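PDB 5EK8: lipoxygenase from Cyanothece sp., which probably catalyses, as an iron-dependent 9R-lipoxygenase, the insertion of both atoms of molecular oxygen into polyunsaturated fatty acids. Local coordinates for residues K264-D269 / D510-W515; M275-D280 / R344-A349; H291-Y296 / I309-R314; L425-E430 / E503-N508. One frame throughout, in Å; residues are numbered along the deposited sequence.

How the interactions relate
Interactions 1, 2 and 3 share one antiparallel sheet, while interaction 4 joins a helix to the loop that leads on to an edge strand of that sheet, 513-515. Interaction 1 lies at the surface and is the most polar: backbone bonds, lysine salt bridges and serine-aspartate bonds. Interaction 3, within the same sheet, is buried; its backbone ladder carries mostly apolar residues on one face and polar ones on the other. Interaction 2 is a core contact without a hydrogen bond, in which aromatic rings seat helix 337-377 on the sheet. Interaction 4, also buried, pairs a methionine-isoleucine touch with crowded carboxylates. I505 packs on W279, linking interactions 4 and 2.

Interaction 1 of 4, residues K264-D269 / D510-W515; sequences KRSKSD and DSDYEW
S266 CB lies over one face of the Y513 ring, 3.7 Å from Y513 CE1, while K264 O approaches the ring's edge near its plane. One face of the W515 indole is covered by K264, whose CG is 3.6 Å from W515 CE3. CG anti to the carbonyl carbon (chi1 -59°) puts that methylene over the indole; the chain then bends at chi3 before its ammonium. K264 NZ meets D510 OD1 from above the carboxylate plane, a salt bridge of 3.2 Å, and also bonds N508 OD1; D510 is shared with K274. An alanine in place of K264 would probably strip from the indole face the cover given by CG and leave N508 OD1 without its ammonium mate. K267, its chain extended beyond CG, brings NZ within 3.1 Å of E514 OE1, a second salt bridge, and also bonds S511 O. D512 OD1 accepts from S266 OG at 3.1 Å, and that small hydroxyl in turn takes D269 N in an ST motif. R265 N to E514 O, 2.8 Å, and E514 N to R265 O join the backbones as an antiparallel hydrogen-bonded pair, by which 513-515, remote in sequence, becomes an edge strand of the sheet beside 264-266.

Interaction 2 of 4, residues M275-D280 / R344-A349; sequences MSFIWD and RIFRTA
F277 and F346 meet at their rims, F277 CE2 lying 3.8 Å from F346 CZ. The two side chains cross at about a right angle, yet the ring planes are inclined at 49°, so the pair is neither a stack nor a T. F346 CZ sits at the edge of the F277 ring, whereas the backbone carbonyl carbon of A349 lies over one of its faces. The small A349 suits this spot because it lets two large rings come close to the helix: its CB is 4.2 Å from F277 CD2 and 4.0 Å from W279 CZ2. A349 O stands at the edge of the indole, near its plane. M275 CB also reaches F346, 4.3 Å from its CZ. F346 has CG anti to its backbone N (chi1 -178°), a torsion that sets CG so that the end of the ring comes near the strand.

This is helix-on-sheet packing: the 344-349 part of the long helix 337-377 runs at 71° to strand 275-277, with the axes 9.9 Å apart; farther along, the helix carries the iron ligands H359 and H364. Apolar side chains fill the interface, and no hydrogen bond crosses it.

In the next shell F346 also meets the ring of F250 from helix 247-256 and rests on A295, while V293 lies against A349. W279 packs on F352, one turn beyond A349. The backbone of W279 is held by neighbouring segments, N bonding N292 OD1 and O accepting from R314 NH1.

Interaction 3 of 4, residues H291-Y296 / I309-R314; sequences HNVEAY and ITIQSR
A beta hairpin made by strands 291-300 and 303-313 sets V293 beside I311 and E294 opposite T310. V293 and I311 run side by side and point the same way, with V293 CG1 3.7 Å from I311 CG1; next to them A295 CB is 4.1 Å from I309 CG1. Branched and small apolar residues suit this face, since helix 337-377 covers it with I345, F346 and A349. H291 and S313 end the row: H291 ND1 has S313 OG at its ring edge, a hydrogen bond modelled at a doubtfully short 2.5 Å, while H291 NE2 bonds S595 OG.

The strands are antiparallel at 166°, and the hairpin contributes two neighbouring strands to the six-stranded sheet. N292 with Q312 and E294 with T310 are its hydrogen-bonded pairs; E294 N to T310 O, for example, measures 2.9 Å.

On the opposite face T310 is split between two neighbours. Its hydroxyl lies between the backbone N and the carbonyl carbon (chi1 75°), 3.6 Å from E294 CB, and its methyl CG2 is 3.7 Å from Y296 CE2. E294, its chain extended beyond CG, carries a buried carboxylate well supplied with partners: OE2 takes S276 OG and K274 NZ, and OE1 pairs with R328 NH1.

Interaction 4 of 4, residues L425-E430 / E503-N508; sequences LQMCTE and EGIMAN
E430 and E503 cross at about a right angle, touching through their methylenes: E430 CG is 4.1 Å from E503 CG, while their carboxylate planes are turned 50° from each other. The charged ends stay near, E430 OE2 lying 4.2 Å from E503 OE1. E430 OE1 also faces E503 O at 3.1 Å, a meeting of two acceptors. This electronegative company might raise the proton affinity of the buried E430. Q426, one helical turn back, may ease this: its NE2 donates to E430 OE2 at 2.9 Å, the acceptor lying in the amide plane and the N-H arriving from above the carboxylate plane. An alanine in place of E430 would probably open a gap against E503 and G504 CA, and leave the Q426 amide with one bond fewer, held by N281 O. G504 has backbone angles (phi 94°, psi -143°) at which a side chain would press on the preceding carbonyl, and its bareness lets OE1 come within 3.6 Å of G504 CA. M427 and I505 slant across each other, M427 CE reaching I505 CG2 at 4.1 Å after a bend at chi3.

I505 lies in a type I turn, its N bonded to Y282 OH. Helix 421-432 and this loop thus meet beside W279 and helix 337-377, whose F352 and I357 touch M427, whose side chain is about 10 Å from that of the iron ligand H359; the loop then runs on to strand 513-515.

Interaction 1 of 4, residues K264-D269 / D510-W515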
loop_
_atom_site.group_PDB
_atom_site.type_symbol
_atom_site.label_atom_id
_atom_site.label_comp_id
_atom_site.label_asym_id
_atom_site.label_seq_id
_atom_site.Cartn_x
_atom_site.Cartn_y
_atom_site.Cartn_z
ATOM N N LYS A 264 11.657 -22.896 0.046
ATOM C CA LYS A 264 12.527 -23.514 -0.939
ATOM C C LYS A 264 12.511 -25.027 -0.744
ATOM O O LYS A 264 12.660 -25.525 0.369
ATOM C CB LYS A 264 13.951 -22.961 -0.835
ATOM C CG LYS A 264 14.031 -21.454 -1.042
ATOM C CD LYS A 264 15.453 -20.974 -1.310
ATOM C CE LYS A 264 16.278 -20.885 -0.038
ATOM N NZ LYS A 264 17.594 -20.224 -0.282
ATOM N N ARG A 265 12.295 -25.742 -1.840
ATOM C CA ARG A 265 12.266 -27.193 -1.866
ATOM C C ARG A 265 13.612 -27.719 -2.350
ATOM O O ARG A 265 14.271 -27.086 -3.178
ATOM C CB ARG A 265 11.131 -27.672 -2.775
ATOM C CG ARG A 265 10.779 -29.140 -2.664
ATOM C CD ARG A 265 9.477 -29.414 -3.408
ATOM N NE ARG A 265 8.908 -30.714 -3.063
ATOM C CZ ARG A 265 7.673 -31.096 -3.372
ATOM N NH1 ARG A 265 6.870 -30.272 -4.032
ATOM N NH2 ARG A 265 7.238 -32.302 -3.017
ATOM N N SER A 266 14.025 -28.869 -1.833
ATOM C CA SER A 266 15.282 -29.469 -2.255
ATOM C C SER A 266 15.108 -30.179 -3.592
ATOM O O SER A 266 14.042 -30.720 -3.885
ATOM C CB SER A 266 15.803 -30.440 -1.197
ATOM O OG SER A 266 16.912 -31.178 -1.681
ATOM N N LYS A 267 16.158 -30.167 -4.405
ATOM C CA LYS A 267 16.093 -30.769 -5.729
ATOM C C LYS A 267 16.303 -32.276 -5.647
ATOM O O LYS A 267 15.712 -33.036 -6.413
ATOM C CB LYS A 267 17.127 -30.134 -6.659
ATOM C CG LYS A 267 16.891 -28.656 -6.919
ATOM C CD LYS A 267 18.068 -28.020 -7.642
ATOM C CE LYS A 267 17.891 -26.508 -7.736
ATOM N NZ LYS A 267 19.010 -25.841 -8.457
ATOM N N SER A 268 17.142 -32.705 -4.712
ATOM C CA SER A 268 17.384 -34.126 -4.513
ATOM C C SER A 268 16.267 -34.756 -3.679
ATOM O O SER A 268 15.624 -35.712 -4.114
ATOM C CB SER A 268 18.744 -34.349 -3.853
ATOM O OG SER A 268 18.960 -33.416 -2.808
ATOM N N ASP A 269 16.032 -34.208 -2.488
ATOM C CA ASP A 269 14.977 -34.693 -1.600
ATOM C C ASP A 269 13.788 -33.735 -1.603
ATOM O O ASP A 269 13.788 -32.740 -0.885
ATOM C CB ASP A 269 15.514 -34.863 -0.174
ATOM C CG ASP A 269 14.573 -35.655 0.727
ATOM O OD1 ASP A 269 13.404 -35.885 0.347
ATOM O OD2 ASP A 269 15.011 -36.045 1.827
ATOM N N ASP A 510 21.493 -20.968 -2.759
ATOM C CA ASP A 510 21.639 -22.408 -2.616
ATOM C C ASP A 510 21.573 -23.150 -3.948
ATOM O O ASP A 510 20.728 -22.865 -4.797
ATOM C CB ASP A 510 20.571 -22.950 -1.670
ATOM C CG ASP A 510 20.785 -22.504 -0.238
ATOM O OD1 ASP A 510 19.783 -22.351 0.498
ATOM O OD2 ASP A 510 21.958 -22.306 0.146
ATOM N N SER A 511 22.478 -24.108 -4.116
ATOM C CA SER A 511 22.524 -24.926 -5.319
ATOM C C SER A 511 21.557 -26.097 -5.193
ATOM O O SER A 511 20.967 -26.546 -6.180
ATOM C CB SER A 511 23.946 -25.433 -5.565
ATOM O OG SER A 511 24.897 -24.399 -5.375
ATOM N N ASP A 512 21.390 -26.571 -3.960
ATOM C CA ASP A 512 20.560 -27.735 -3.667
ATOM C C ASP A 512 19.077 -27.372 -3.669
ATOM O O ASP A 512 18.226 -28.187 -4.028
ATOM C CB ASP A 512 20.961 -28.340 -2.314
ATOM C CG ASP A 512 20.508 -29.789 -2.152
ATOM O OD1 ASP A 512 19.573 -30.220 -2.862
ATOM O OD2 ASP A 512 21.096 -30.501 -1.307
ATOM N N TYR A 513 18.770 -26.144 -3.276
ATOM C CA TYR A 513 17.380 -25.745 -3.099
ATOM C C TYR A 513 16.904 -24.773 -4.168
ATOM O O TYR A 513 17.659 -23.921 -4.630
ATOM C CB TYR A 513 17.184 -25.117 -1.720
ATOM C CG TYR A 513 17.128 -26.110 -0.585
ATOM C CD1 TYR A 513 15.905 -26.532 -0.075
ATOM C CD2 TYR A 513 18.288 -26.620 -0.016
ATOM C CE1 TYR A 513 15.832 -27.432 0.967
ATOM C CE2 TYR A 513 18.227 -27.529 1.035
ATOM C CZ TYR A 513 16.991 -27.929 1.521
ATOM O OH TYR A 513 16.900 -28.828 2.558
ATOM N N GLU A 514 15.638 -24.911 -4.549
ATOM C CA GLU A 514 15.006 -23.979 -5.471
ATOM C C GLU A 514 13.671 -23.533 -4.890
ATOM O O GLU A 514 13.104 -24.229 -4.067
ATOM C CB GLU A 514 14.803 -24.622 -6.843
ATOM C CG GLU A 514 14.852 -23.626 -7.981
ATOM C CD GLU A 514 16.124 -22.797 -7.954
ATOM O OE1 GLU A 514 17.202 -23.355 -8.265
ATOM O OE2 GLU A 514 16.043 -21.595 -7.607
ATOM N N TRP A 515 13.169 -22.376 -5.303
ATOM C CA TRP A 515 11.838 -21.965 -4.872
ATOM C C TRP A 515 10.818 -23.016 -5.310
ATOM O O TRP A 515 10.769 -23.388 -6.481
ATOM C CB TRP A 515 11.482 -20.592 -5.437
ATOM C CG TRP A 515 12.455 -19.510 -5.058
ATOM C CD1 TRP A 515 13.393 -18.936 -5.864
ATOM C CD2 TRP A 515 12.584 -18.874 -3.778
ATOM N NE1 TRP A 515 14.095 -17.982 -5.169
ATOM C CE2 TRP A 515 13.623 -17.928 -3.886
ATOM C CE3 TRP A 515 11.925 -19.015 -2.555
ATOM C CZ2 TRP A 515 14.013 -17.123 -2.819
ATOM C CZ3 TRP A 515 12.316 -18.216 -1.495
ATOM C CH2 TRP A 515 13.349 -17.281 -1.635
#

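Interaction 2 of 4, residues M275-D280 / R344-A349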
loop_
_atom_site.group_PDB
_atom_site.type_symbol
_atom_site.label_atom_id
_atom_site.label_comp_id
_atom_site.label_asym_id
_atom_site.label_seq_id
_atom_site.Cartn_x
_atom_site.Cartn_y
_atom_site.Cartn_z
ATOM N N MET A 275 13.739 -22.140 4.587
ATOM C CA MET A 275 13.555 -20.713 4.369
ATOM C C MET A 275 14.774 -19.953 4.890
ATOM O O MET A 275 15.256 -20.202 6.000
ATOM C CB MET A 275 12.274 -20.215 5.038
ATOM C CG MET A 275 11.932 -18.754 4.742
ATOM S SD MET A 275 11.093 -18.463 3.167
ATOM C CE MET A 275 12.465 -18.361 2.015
ATOM N N SER A 276 15.278 -19.037 4.071
ATOM C CA SER A 276 16.527 -18.357 4.362
ATOM C C SER A 276 16.326 -16.865 4.542
ATOM O O SER A 276 15.698 -16.202 3.714
ATOM C CB SER A 276 17.544 -18.598 3.242
ATOM O OG SER A 276 17.736 -19.980 2.995
ATOM N N PHE A 277 16.877 -16.342 5.627
ATOM C CA PHE A 277 16.993 -14.907 5.791
ATOM C C PHE A 277 18.454 -14.551 6.037
ATOM O O PHE A 277 19.004 -14.837 7.103
ATOM C CB PHE A 277 16.101 -14.415 6.929
ATOM C CG PHE A 277 14.633 -14.604 6.664
ATOM C CD1 PHE A 277 14.020 -13.956 5.601
ATOM C CD2 PHE A 277 13.866 -15.426 7.479
ATOM C CE1 PHE A 277 12.676 -14.129 5.350
ATOM C CE2 PHE A 277 12.519 -15.602 7.234
ATOM C CZ PHE A 277 11.921 -14.951 6.170
ATOM N N ILE A 278 19.073 -13.946 5.026
ATOM C CA ILE A 278 20.477 -13.548 5.086
ATOM C C ILE A 278 20.617 -12.043 4.869
ATOM O O ILE A 278 20.084 -11.491 3.907
ATOM C CB ILE A 278 21.332 -14.303 4.044
ATOM C CG1 ILE A 278 21.566 -15.749 4.487
ATOM C CG2 ILE A 278 22.662 -13.610 3.847
ATOM C CD1 ILE A 278 20.561 -16.726 3.938
ATOM N N TRP A 279 21.346 -11.391 5.766
ATOM C CA TRP A 279 21.402 -9.935 5.797
ATOM C C TRP A 279 22.790 -9.399 5.464
ATOM O O TRP A 279 23.095 -8.238 5.745
ATOM C CB TRP A 279 20.961 -9.426 7.175
ATOM C CG TRP A 279 19.721 -10.101 7.674
ATOM C CD1 TRP A 279 19.648 -11.265 8.389
ATOM C CD2 TRP A 279 18.370 -9.662 7.485
ATOM N NE1 TRP A 279 18.334 -11.576 8.656
ATOM C CE2 TRP A 279 17.531 -10.607 8.112
ATOM C CE3 TRP A 279 17.789 -8.561 6.846
ATOM C CZ2 TRP A 279 16.144 -10.485 8.120
ATOM C CZ3 TRP A 279 16.408 -8.444 6.853
ATOM C CH2 TRP A 279 15.603 -9.398 7.489
ATOM N N ASP A 280 23.624 -10.239 4.856
ATOM C CA ASP A 280 24.995 -9.852 4.517
ATOM C C ASP A 280 25.051 -8.590 3.654
ATOM O O ASP A 280 26.053 -7.868 3.650
ATOM C CB ASP A 280 25.715 -10.995 3.802
ATOM C CG ASP A 280 25.876 -12.219 4.676
ATOM O OD1 ASP A 280 26.002 -13.334 4.128
ATOM O OD2 ASP A 280 25.867 -12.066 5.914
ATOM N N ARG A 344 12.336 -18.200 18.202
ATOM C CA ARG A 344 11.997 -16.793 18.388
ATOM C C ARG A 344 12.824 -15.888 17.461
ATOM O O ARG A 344 12.288 -14.955 16.841
ATOM C CB ARG A 344 12.198 -16.380 19.845
ATOM C CG ARG A 344 11.809 -14.939 20.135
ATOM C CD ARG A 344 12.039 -14.617 21.591
ATOM N NE ARG A 344 11.907 -13.195 21.885
ATOM C CZ ARG A 344 12.415 -12.623 22.972
ATOM N NH1 ARG A 344 13.092 -13.356 23.847
ATOM N NH2 ARG A 344 12.254 -11.323 23.181
ATOM N N ILE A 345 14.125 -16.166 17.372
ATOM C CA ILE A 345 15.015 -15.399 16.497
ATOM C C ILE A 345 14.541 -15.452 15.040
ATOM O O ILE A 345 14.433 -14.414 14.364
ATOM C CB ILE A 345 16.468 -15.905 16.581
ATOM C CG1 ILE A 345 17.072 -15.548 17.940
ATOM C CG2 ILE A 345 17.306 -15.287 15.476
ATOM C CD1 ILE A 345 18.535 -15.887 18.070
ATOM N N PHE A 346 14.244 -16.662 14.568
ATOM C CA PHE A 346 13.651 -16.825 13.249
ATOM C C PHE A 346 12.400 -15.975 13.113
ATOM O O PHE A 346 12.231 -15.279 12.111
ATOM C CB PHE A 346 13.301 -18.283 12.968
ATOM C CG PHE A 346 12.736 -18.506 11.593
ATOM C CD1 PHE A 346 13.578 -18.735 10.517
ATOM C CD2 PHE A 346 11.371 -18.471 11.370
ATOM C CE1 PHE A 346 13.067 -18.931 9.246
ATOM C CE2 PHE A 346 10.855 -18.667 10.103
ATOM C CZ PHE A 346 11.704 -18.901 9.041
ATOM N N ARG A 347 11.526 -16.040 14.117
ATOM C CA ARG A 347 10.281 -15.271 14.093
ATOM C C ARG A 347 10.525 -13.780 13.888
ATOM O O ARG A 347 9.797 -13.118 13.147
ATOM C CB ARG A 347 9.489 -15.480 15.383
ATOM C CG ARG A 347 8.562 -16.668 15.355
ATOM C CD ARG A 347 7.534 -16.555 16.462
ATOM N NE ARG A 347 8.130 -16.583 17.798
ATOM C CZ ARG A 347 8.421 -17.698 18.459
ATOM N NH1 ARG A 347 8.174 -18.881 17.908
ATOM N NH2 ARG A 347 8.962 -17.633 19.668
ATOM N N THR A 348 11.551 -13.256 14.548
ATOM C CA THR A 348 11.847 -11.832 14.467
ATOM C C THR A 348 12.415 -11.464 13.100
ATOM O O THR A 348 12.060 -10.425 12.524
ATOM C CB THR A 348 12.836 -11.400 15.557
ATOM O OG1 THR A 348 14.026 -12.193 15.458
ATOM C CG2 THR A 348 12.220 -11.582 16.935
ATOM N N ALA A 349 13.300 -12.309 12.579
ATOM C CA ALA A 349 13.815 -12.071 11.231
ATOM C C ALA A 349 12.660 -12.088 10.229
ATOM O O ALA A 349 12.609 -11.276 9.299
ATOM C CB ALA A 349 14.871 -13.100 10.859
#

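Interaction 3 of 4, residues H291-Y296 / I309-R314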
loop_
_atom_site.group_PDB
_atom_site.type_symbol
_atom_site.label_atom_id
_atom_site.label_comp_id
_atom_site.label_asym_id
_atom_site.label_seq_id
_atom_site.Cartn_x
_atom_site.Cartn_y
_atom_site.Cartn_z
ATOM N N HIS A 291 20.795 -11.585 12.483
ATOM C CA HIS A 291 20.959 -13.029 12.362
ATOM C C HIS A 291 20.625 -13.570 10.975
ATOM O O HIS A 291 19.493 -13.458 10.500
ATOM C CB HIS A 291 20.101 -13.746 13.405
ATOM C CG HIS A 291 20.319 -13.260 14.804
ATOM N ND1 HIS A 291 21.413 -13.629 15.558
ATOM C CD2 HIS A 291 19.586 -12.432 15.584
ATOM C CE1 HIS A 291 21.344 -13.046 16.742
ATOM N NE2 HIS A 291 20.248 -12.310 16.782
ATOM N N ASN A 292 21.626 -14.153 10.328
ATOM C CA ASN A 292 21.381 -14.979 9.162
ATOM C C ASN A 292 20.768 -16.286 9.639
ATOM O O ASN A 292 21.478 -17.179 10.103
ATOM C CB ASN A 292 22.667 -15.235 8.373
ATOM C CG ASN A 292 23.230 -13.977 7.741
ATOM O OD1 ASN A 292 22.522 -12.992 7.537
ATOM N ND2 ASN A 292 24.514 -14.007 7.424
ATOM N N VAL A 293 19.447 -16.388 9.555
ATOM C CA VAL A 293 18.761 -17.567 10.070
ATOM C C VAL A 293 18.132 -18.378 8.952
ATOM O O VAL A 293 17.512 -17.835 8.035
ATOM C CB VAL A 293 17.675 -17.201 11.104
ATOM C CG1 VAL A 293 18.313 -16.686 12.365
ATOM C CG2 VAL A 293 16.711 -16.173 10.546
ATOM N N GLU A 294 18.307 -19.689 9.027
ATOM C CA GLU A 294 17.732 -20.570 8.027
ATOM C C GLU A 294 16.974 -21.693 8.715
ATOM O O GLU A 294 17.531 -22.410 9.545
ATOM C CB GLU A 294 18.823 -21.119 7.107
ATOM C CG GLU A 294 19.636 -20.024 6.427
ATOM C CD GLU A 294 20.530 -20.543 5.318
ATOM O OE1 GLU A 294 21.700 -20.885 5.607
ATOM O OE2 GLU A 294 20.060 -20.601 4.158
ATOM N N ALA A 295 15.695 -21.830 8.387
ATOM C CA ALA A 295 14.875 -22.863 9.011
ATOM C C ALA A 295 14.618 -23.987 8.030
ATOM O O ALA A 295 14.221 -23.749 6.902
ATOM C CB ALA A 295 13.561 -22.287 9.515
ATOM N N TYR A 296 14.849 -25.212 8.472
ATOM C CA TYR A 296 14.669 -26.383 7.638
ATOM C C TYR A 296 13.450 -27.155 8.114
ATOM O O TYR A 296 13.210 -27.280 9.318
ATOM C CB TYR A 296 15.916 -27.264 7.672
ATOM C CG TYR A 296 17.159 -26.584 7.150
ATOM C CD1 TYR A 296 17.655 -26.879 5.885
ATOM C CD2 TYR A 296 17.836 -25.643 7.916
ATOM C CE1 TYR A 296 18.792 -26.261 5.399
ATOM C CE2 TYR A 296 18.970 -25.014 7.441
ATOM C CZ TYR A 296 19.450 -25.328 6.181
ATOM O OH TYR A 296 20.585 -24.702 5.705
ATOM N N ILE A 309 17.218 -25.342 12.752
ATOM C CA ILE A 309 17.325 -23.918 12.496
ATOM C C ILE A 309 18.778 -23.567 12.707
ATOM O O ILE A 309 19.349 -23.853 13.762
ATOM C CB ILE A 309 16.435 -23.055 13.434
ATOM C CG1 ILE A 309 14.949 -23.368 13.243
ATOM C CG2 ILE A 309 16.686 -21.565 13.210
ATOM C CD1 ILE A 309 14.055 -22.598 14.175
ATOM N N THR A 310 19.389 -22.977 11.691
ATOM C CA THR A 310 20.761 -22.534 11.810
ATOM C C THR A 310 20.783 -21.025 11.980
ATOM O O THR A 310 19.983 -20.298 11.371
ATOM C CB THR A 310 21.602 -22.943 10.594
ATOM O OG1 THR A 310 21.282 -22.097 9.479
ATOM C CG2 THR A 310 21.330 -24.392 10.238
ATOM N N ILE A 311 21.693 -20.565 12.829
ATOM C CA ILE A 311 21.811 -19.142 13.109
ATOM C C ILE A 311 23.261 -18.685 12.996
ATOM O O ILE A 311 24.147 -19.202 13.676
ATOM C CB ILE A 311 21.278 -18.790 14.515
ATOM C CG1 ILE A 311 19.795 -19.145 14.642
ATOM C CG2 ILE A 311 21.491 -17.313 14.806
ATOM C CD1 ILE A 311 19.221 -18.888 16.032
ATOM N N GLN A 312 23.500 -17.712 12.129
ATOM C CA GLN A 312 24.834 -17.148 11.997
ATOM C C GLN A 312 24.772 -15.638 12.198
ATOM O O GLN A 312 24.194 -14.922 11.387
ATOM C CB GLN A 312 25.434 -17.500 10.638
ATOM C CG GLN A 312 26.898 -17.173 10.533
ATOM C CD GLN A 312 27.509 -17.643 9.242
ATOM O OE1 GLN A 312 28.668 -18.038 9.217
ATOM N NE2 GLN A 312 26.733 -17.611 8.160
ATOM N N SER A 313 25.369 -15.157 13.281
ATOM C CA SER A 313 25.141 -13.779 13.704
ATOM C C SER A 313 26.310 -12.841 13.419
ATOM O O SER A 313 27.474 -13.240 13.436
ATOM C CB SER A 313 24.812 -13.744 15.200
ATOM O OG SER A 313 23.707 -14.578 15.494
ATOM N N ARG A 314 25.972 -11.585 13.150
ATOM C CA ARG A 314 26.945 -10.509 13.090
ATOM C C ARG A 314 27.535 -10.272 14.467
ATOM O O ARG A 314 26.832 -10.398 15.472
ATOM C CB ARG A 314 26.291 -9.225 12.581
ATOM C CG ARG A 314 25.609 -9.378 11.239
ATOM C CD ARG A 314 26.555 -9.047 10.101
ATOM N NE ARG A 314 26.515 -7.630 9.771
ATOM C CZ ARG A 314 25.853 -7.125 8.738
ATOM N NH1 ARG A 314 25.185 -7.930 7.915
ATOM N NH2 ARG A 314 25.870 -5.815 8.526
#

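Interaction 4 of 4, residues L425-E430 / E503-N508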
loop_
_atom_site.group_PDB
_atom_site.type_symbol
_atom_site.label_atom_id
_atom_site.label_comp_id
_atom_site.label_asym_id
_atom_site.label_seq_id
_atom_site.Cartn_x
_atom_site.Cartn_y
_atom_site.Cartn_z
ATOM N N LEU A 425 15.799 0.673 3.350
ATOM C CA LEU A 425 15.565 1.227 2.026
ATOM C C LEU A 425 16.112 0.295 0.959
ATOM O O LEU A 425 15.446 0.016 -0.033
ATOM C CB LEU A 425 16.208 2.603 1.886
ATOM C CG LEU A 425 15.895 3.299 0.563
ATOM C CD1 LEU A 425 14.397 3.563 0.458
ATOM C CD2 LEU A 425 16.711 4.588 0.426
ATOM N N GLN A 426 17.322 -0.204 1.181
ATOM C CA GLN A 426 17.956 -1.075 0.205
ATOM C C GLN A 426 17.153 -2.354 -0.003
ATOM O O GLN A 426 17.047 -2.835 -1.131
ATOM C CB GLN A 426 19.379 -1.415 0.622
ATOM C CG GLN A 426 20.106 -2.299 -0.365
ATOM C CD GLN A 426 21.488 -2.647 0.119
ATOM O OE1 GLN A 426 22.220 -1.781 0.598
ATOM N NE2 GLN A 426 21.851 -3.922 0.020
ATOM N N MET A 427 16.581 -2.897 1.073
ATOM C CA MET A 427 15.691 -4.049 0.932
ATOM C C MET A 427 14.562 -3.688 -0.019
ATOM O O MET A 427 14.249 -4.429 -0.979
ATOM C CB MET A 427 15.112 -4.488 2.280
ATOM C CG MET A 427 16.123 -5.040 3.271
ATOM S SD MET A 427 15.347 -5.544 4.825
ATOM C CE MET A 427 14.377 -6.949 4.281
ATOM N N CYS A 428 13.976 -2.522 0.239
ATOM C CA CYS A 428 12.816 -2.091 -0.534
ATOM C C CYS A 428 13.116 -1.912 -2.017
ATOM O O CYS A 428 12.436 -2.497 -2.866
ATOM C CB CYS A 428 12.260 -0.796 0.044
ATOM S SG CYS A 428 11.555 -1.012 1.685
ATOM N N THR A 429 14.129 -1.105 -2.322
ATOM C CA THR A 429 14.534 -0.849 -3.703
ATOM C C THR A 429 14.918 -2.145 -4.408
ATOM O O THR A 429 14.531 -2.368 -5.565
ATOM C CB THR A 429 15.719 0.146 -3.785
ATOM O OG1 THR A 429 16.828 -0.341 -3.017
ATOM C CG2 THR A 429 15.309 1.517 -3.271
ATOM N N GLU A 430 15.670 -2.994 -3.706
ATOM C CA GLU A 430 16.026 -4.313 -4.227
ATOM C C GLU A 430 14.807 -5.073 -4.736
ATOM O O GLU A 430 14.753 -5.441 -5.912
ATOM C CB GLU A 430 16.743 -5.154 -3.168
ATOM C CG GLU A 430 18.252 -4.986 -3.154
ATOM C CD GLU A 430 18.910 -5.685 -1.977
ATOM O OE1 GLU A 430 18.226 -6.476 -1.295
ATOM O OE2 GLU A 430 20.111 -5.442 -1.729
ATOM N N GLU A 503 18.597 -9.520 -5.894
ATOM C CA GLU A 503 19.782 -9.689 -5.070
ATOM C C GLU A 503 19.414 -9.392 -3.622
ATOM O O GLU A 503 18.373 -8.795 -3.346
ATOM C CB GLU A 503 20.919 -8.779 -5.547
ATOM C CG GLU A 503 20.567 -7.303 -5.624
ATOM C CD GLU A 503 21.725 -6.452 -6.136
ATOM O OE1 GLU A 503 22.353 -5.748 -5.315
ATOM O OE2 GLU A 503 22.006 -6.490 -7.356
ATOM N N GLY A 504 20.263 -9.821 -2.697
ATOM C CA GLY A 504 20.013 -9.594 -1.288
ATOM C C GLY A 504 19.297 -10.754 -0.629
ATOM O O GLY A 504 19.533 -11.915 -0.963
ATOM N N ILE A 505 18.404 -10.429 0.301
ATOM C CA ILE A 505 17.767 -11.426 1.154
ATOM C C ILE A 505 16.806 -12.351 0.397
ATOM O O ILE A 505 16.601 -13.499 0.796
ATOM C CB ILE A 505 17.009 -10.744 2.329
ATOM C CG1 ILE A 505 16.557 -11.787 3.355
ATOM C CG2 ILE A 505 15.833 -9.900 1.825
ATOM C CD1 ILE A 505 16.017 -11.192 4.614
ATOM N N MET A 506 16.231 -11.865 -0.699
ATOM C CA MET A 506 15.243 -12.650 -1.439
ATOM C C MET A 506 15.852 -13.393 -2.624
ATOM O O MET A 506 15.131 -13.960 -3.448
ATOM C CB MET A 506 14.093 -11.758 -1.921
ATOM C CG MET A 506 13.255 -11.168 -0.796
ATOM S SD MET A 506 12.895 -12.361 0.508
ATOM C CE MET A 506 11.933 -13.576 -0.390
ATOM N N ALA A 507 17.178 -13.397 -2.703
ATOM C CA ALA A 507 17.868 -14.124 -3.759
ATOM C C ALA A 507 18.380 -15.454 -3.224
ATOM O O ALA A 507 19.007 -15.509 -2.168
ATOM C CB ALA A 507 19.010 -13.292 -4.330
ATOM N N ASN A 508 18.093 -16.527 -3.952
ATOM C CA ASN A 508 18.533 -17.859 -3.560
ATOM C C ASN A 508 19.981 -18.119 -3.970
ATOM O O ASN A 508 20.338 -18.021 -5.148
ATOM C CB ASN A 508 17.611 -18.920 -4.160
ATOM C CG ASN A 508 17.977 -20.325 -3.724
ATOM O OD1 ASN A 508 18.707 -20.518 -2.753
ATOM N ND2 ASN A 508 17.466 -21.316 -4.444
#